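Aryl acylamidase (bacterium CSBL00001, PDB 4YJ6) probably hydrolyses the amide bond of N-acylated aryl amines, as an aryl acylamidase of the amidase signature family. Local coordinates at residues A[40-44]-A[45-49]; A[52-55]-A[56-59]. All blocks are in the same frame, centred on the assembly; numbering follows the deposited sequence.

In the fold
Contacts 1 and 2 follow each other along the chain, their centres about 19 Å apart, and both are local, joining residues a few positions apart. Contact 1 is the exit of helix 27-45 into strand 48-51, an outer strand of the three-stranded sheet 48-51, 126-131, 80-84; contact 2 is the first two turns of helix 53-69, with Ala52 at the N-cap, and this helix packs back on helix 27-45. The first lies about 18 Å from the chain centre and holds a buried carboxylate gripped by backbone N-H groups. The second, about 25 Å out, is more exposed: it rests on regular helix bonds and a surface Asp-Arg salt bridge, while Ala52 and Ala56 form its buried side.

Contact 1. Residues A[40-44]-A[45-49]; sequences QRDPG and LNAVV
At the C-terminal end of helix 27-45 the carboxylate of Asp42 holds the turn into strand 48-51 by binding the N-H groups of Ala47 and Val48. The turn is made at Asn46, the first residue to leave helical geometry and one with positive phi (58°). Its N still completes a helical bond, 2.8 Å to Asp42 O and nearly straight at the hydrogen (170°). Thus the main chain and side chain of Asp42 both hold the departing segment. Having CG anti to the backbone N (chi1 -170°) brings the carboxylate across the turn to those two N-H groups. Ala47 N donates to the syn lone pair of Asp42 OD1, 2.8 Å away. Val48 N meets OD2 of Asp42 at 3.2 Å, also on the syn side but lifted from the carboxylate plane. The methyl of Ala47 lies close by, its CB 3.2 Å from Asp42 OD1, and the Val48 side chain crosses the acid, CG2 standing 3.6 Å from Asp42 OD2. A water 2.8 Å from both Asp42 OD2 and Val48 O can bridge them, though it has more acceptors in reach than protons. Leu45 sets its CG 3.7 Å from Arg41 O one turn back. Beyond the turn, Leu170 of helix 165-172 packs on Asp42 and Val48, and Asn46 ND2 bonds the carbonyls of Phe147 and Pro149. Two N-H donors, one to each oxygen, restrict rotation of the buried carboxylate and would probably stabilise its negative charge.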
loop_
_atom_site.group_PDB
_atom_site.type_symbol
_atom_site.label_atom_id
_atom_site.label_comp_id
_atom_site.label_asym_id
_atom_site.label_seq_id
_atom_site.Cartn_x
_atom_site.Cartn_y
_atom_site.Cartn_z
ATOM N N GLN A 40 -18.496 13.874 -5.993
ATOM C CA GLN A 40 -19.747 13.332 -5.495
ATOM C C GLN A 40 -19.517 12.405 -4.290
ATOM O O GLN A 40 -20.284 12.426 -3.327
ATOM C CB GLN A 40 -20.419 12.525 -6.598
ATOM C CG GLN A 40 -21.731 11.891 -6.153
ATOM C CD GLN A 40 -22.262 10.854 -7.128
ATOM O OE1 GLN A 40 -21.495 10.191 -7.821
ATOM N NE2 GLN A 40 -23.586 10.699 -7.169
ATOM N N ARG A 41 -18.446 11.613 -4.351
ATOM C CA ARG A 41 -18.292 10.455 -3.451
ATOM C C ARG A 41 -17.206 10.652 -2.390
ATOM O O ARG A 41 -17.289 10.093 -1.295
ATOM C CB ARG A 41 -17.990 9.196 -4.278
ATOM C CG ARG A 41 -19.146 8.746 -5.170
ATOM C CD ARG A 41 -18.856 7.436 -5.855
ATOM N NE ARG A 41 -18.944 6.313 -4.910
ATOM C CZ ARG A 41 -20.070 5.678 -4.612
ATOM N NH1 ARG A 41 -21.222 6.017 -5.214
ATOM N NH2 ARG A 41 -20.050 4.678 -3.747
ATOM N N ASP A 42 -16.217 11.492 -2.678
ATOM C CA ASP A 42 -15.108 11.662 -1.747
ATOM C C ASP A 42 -15.439 12.506 -0.526
ATOM O O ASP A 42 -14.775 12.383 0.467
ATOM C CB ASP A 42 -13.848 12.213 -2.448
ATOM C CG ASP A 42 -12.611 12.167 -1.541
ATOM O OD1 ASP A 42 -12.279 11.069 -1.082
ATOM O OD2 ASP A 42 -12.028 13.216 -1.248
ATOM N N PRO A 43 -16.467 13.375 -0.584
ATOM C CA PRO A 43 -16.755 14.119 0.653
ATOM C C PRO A 43 -16.891 13.241 1.891
ATOM O O PRO A 43 -16.366 13.628 2.929
ATOM C CB PRO A 43 -18.085 14.826 0.339
ATOM C CG PRO A 43 -17.952 15.140 -1.134
ATOM C CD PRO A 43 -17.264 13.884 -1.725
ATOM N N GLY A 44 -17.549 12.089 1.797
ATOM C CA GLY A 44 -17.654 11.208 2.948
ATOM C C GLY A 44 -16.360 10.459 3.254
ATOM O O GLY A 44 -15.989 10.286 4.422
ATOM N N LEU A 45 -15.678 10.013 2.209
ATOM C CA LEU A 45 -14.452 9.231 2.377
ATOM C C LEU A 45 -13.257 10.049 2.850
ATOM O O LEU A 45 -12.442 9.534 3.591
ATOM C CB LEU A 45 -14.051 8.558 1.060
ATOM C CG LEU A 45 -15.065 7.656 0.386
ATOM C CD1 LEU A 45 -14.406 7.206 -0.917
ATOM C CD2 LEU A 45 -15.518 6.476 1.297
ATOM N N ASN A 46 -13.110 11.288 2.380
ATOM C CA ASN A 46 -11.994 12.150 2.745
ATOM C C ASN A 46 -10.677 11.475 2.375
ATOM O O ASN A 46 -9.738 11.445 3.170
ATOM C CB ASN A 46 -12.037 12.518 4.242
ATOM C CG ASN A 46 -11.066 13.628 4.634
ATOM O OD1 ASN A 46 -10.888 14.633 3.921
ATOM N ND2 ASN A 46 -10.441 13.471 5.806
ATOM N N ALA A 47 -10.631 10.967 1.147
ATOM C CA ALA A 47 -9.447 10.266 0.638
ATOM C C ALA A 47 -8.513 11.201 -0.141
ATOM O O ALA A 47 -7.317 11.002 -0.159
ATOM C CB ALA A 47 -9.895 9.084 -0.257
ATOM N N VAL A 48 -9.068 12.222 -0.788
ATOM C CA VAL A 48 -8.267 13.101 -1.652
ATOM C C VAL A 48 -7.765 14.306 -0.874
ATOM O O VAL A 48 -8.539 14.956 -0.172
ATOM C CB VAL A 48 -9.104 13.531 -2.890
ATOM C CG1 VAL A 48 -8.331 14.544 -3.762
ATOM C CG2 VAL A 48 -9.519 12.312 -3.693
ATOM N N VAL A 49 -6.471 14.591 -0.965
ATOM C CA VAL A 49 -5.906 15.729 -0.271
ATOM C C VAL A 49 -5.364 16.804 -1.219
ATOM O O VAL A 49 -5.082 17.922 -0.781
ATOM C CB VAL A 49 -4.796 15.305 0.723
ATOM C CG1 VAL A 49 -5.396 14.378 1.773
ATOM C CG2 VAL A 49 -3.612 14.622 -0.003
HETATM O O HOH W 1 -11.238 15.113 0.606
#

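Contact 2. Residues A[52-55]-A[56-59]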
loop_
_atom_site.group_PDB
_atom_site.type_symbol
_atom_site.label_atom_id
_atom_site.label_comp_id
_atom_site.label_asym_id
_atom_site.label_seq_id
_atom_site.Cartn_x
_atom_site.Cartn_y
_atom_site.Cartn_z
ATOM N N ALA A 52 -5.536 17.817 -8.890
ATOM C CA ALA A 52 -4.743 18.341 -10.013
ATOM C C ALA A 52 -5.591 18.255 -11.286
ATOM O O ALA A 52 -5.151 17.755 -12.331
ATOM C CB ALA A 52 -3.443 17.537 -10.189
ATOM N N TYR A 53 -6.794 18.785 -11.196
ATOM C CA TYR A 53 -7.756 18.569 -12.252
ATOM C C TYR A 53 -7.304 19.229 -13.552
ATOM O O TYR A 53 -7.419 18.647 -14.636
ATOM C CB TYR A 53 -9.112 19.121 -11.830
ATOM C CG TYR A 53 -9.801 18.364 -10.723
ATOM C CD1 TYR A 53 -9.308 17.138 -10.254
ATOM C CD2 TYR A 53 -10.969 18.863 -10.157
ATOM C CE1 TYR A 53 -10.002 16.427 -9.262
ATOM C CE2 TYR A 53 -11.650 18.155 -9.169
ATOM C CZ TYR A 53 -11.151 16.943 -8.729
ATOM O OH TYR A 53 -11.819 16.239 -7.741
ATOM N N ASP A 54 -6.804 20.461 -13.491
ATOM C CA ASP A 54 -6.452 21.098 -14.763
ATOM C C ASP A 54 -5.262 20.403 -15.416
ATOM O O ASP A 54 -5.205 20.271 -16.636
ATOM C CB ASP A 54 -6.156 22.605 -14.582
ATOM C CG ASP A 54 -7.421 23.444 -14.523
ATOM O OD1 ASP A 54 -8.531 22.899 -14.718
ATOM O OD2 ASP A 54 -7.291 24.665 -14.278
ATOM N N GLU A 55 -4.326 19.900 -14.608
ATOM C CA GLU A 55 -3.198 19.210 -15.195
ATOM C C GLU A 55 -3.680 17.976 -15.929
ATOM O O GLU A 55 -3.199 17.660 -17.027
ATOM C CB GLU A 55 -2.186 18.792 -14.129
ATOM C CG GLU A 55 -0.921 18.240 -14.761
ATOM C CD GLU A 55 0.108 17.794 -13.758
ATOM O OE1 GLU A 55 0.720 18.683 -13.121
ATOM O OE2 GLU A 55 0.282 16.566 -13.600
ATOM N N ALA A 56 -4.573 17.235 -15.276
ATOM C CA ALA A 56 -5.134 16.059 -15.878
ATOM C C ALA A 56 -5.870 16.414 -17.159
ATOM O O ALA A 56 -5.770 15.662 -18.132
ATOM C CB ALA A 56 -6.049 15.350 -14.920
ATOM N N ARG A 57 -6.596 17.538 -17.169
ATOM C CA ARG A 57 -7.313 17.977 -18.401
ATOM C C ARG A 57 -6.343 18.282 -19.531
ATOM O O ARG A 57 -6.598 17.935 -20.704
ATOM C CB ARG A 57 -8.188 19.212 -18.127
ATOM C CG ARG A 57 -9.345 18.919 -17.187
ATOM C CD ARG A 57 -10.053 20.211 -16.772
ATOM N NE ARG A 57 -11.338 19.932 -16.129
ATOM C CZ ARG A 57 -11.729 20.431 -14.968
ATOM N NH1 ARG A 57 -10.932 21.226 -14.265
ATOM N NH2 ARG A 57 -12.914 20.101 -14.487
ATOM N N GLU A 58 -5.227 18.930 -19.192
ATOM C CA GLU A 58 -4.185 19.242 -20.171
ATOM C C GLU A 58 -3.585 17.987 -20.738
ATOM O O GLU A 58 -3.440 17.843 -21.952
ATOM C CB GLU A 58 -3.067 20.070 -19.513
ATOM C CG GLU A 58 -3.557 21.412 -19.020
ATOM C CD GLU A 58 -2.487 22.128 -18.223
ATOM O OE1 GLU A 58 -1.547 22.688 -18.869
ATOM O OE2 GLU A 58 -2.580 22.110 -16.961
ATOM N N LYS A 59 -3.284 17.034 -19.851
ATOM C CA LYS A 59 -2.692 15.786 -20.307
ATOM C C LYS A 59 -3.709 15.043 -21.149
ATOM O O LYS A 59 -3.344 14.426 -22.140
ATOM C CB LYS A 59 -2.278 14.897 -19.136
ATOM C CG LYS A 59 -1.139 15.449 -18.267
ATOM C CD LYS A 59 0.149 15.517 -19.017
ATOM C CE LYS A 59 1.299 15.947 -18.078
ATOM N NZ LYS A 59 2.558 15.340 -18.545
#
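Asp54 and Arg57 both place CG beside their own backbone N (chi1 -81° and -66°), and the arginine then runs extended from CG to NE, which carries its guanidinium back to the aspartate in the first turn of helix 53-69. Ala52 is the N-cap residue, and its O accepts Ala56 N at 3.0 Å. The regular i to i+4 pattern continues from there: Arg57 N, Glu58 N and Lys59 N bond to Tyr53 O, Asp54 O and Glu55 O. On the outer side, Asp54 OD1 and Arg57 NH1 form a salt bridge of 3.0 Å. The oxygen meets the guanidinium at its edge, close to the plane; a single oxygen-nitrogen pair makes this link, consistent with the 55° between the carboxylate and guanidinium planes, rather than a two-pronged one. Arg57 NE has a second acidic partner, Glu32 of helix 27-45, so the guanidinium joins two helices. The OH of Tyr53 bonds to Glu39 of that same helix, and Tyr53 CB lies 3.7 Å from Arg57 NH1. The carboxylate of Glu55 makes a salt bridge to Lys90 and accepts a hydrogen bond from Trp93. The buried methyl of Ala56 faces Val31 and Leu128, placing the helix against both helix 27-45 and strand 126-131. One turn on from Asp54, the CG of Glu58 lies over the preceding backbone, 3.1 Å from Asp54 O.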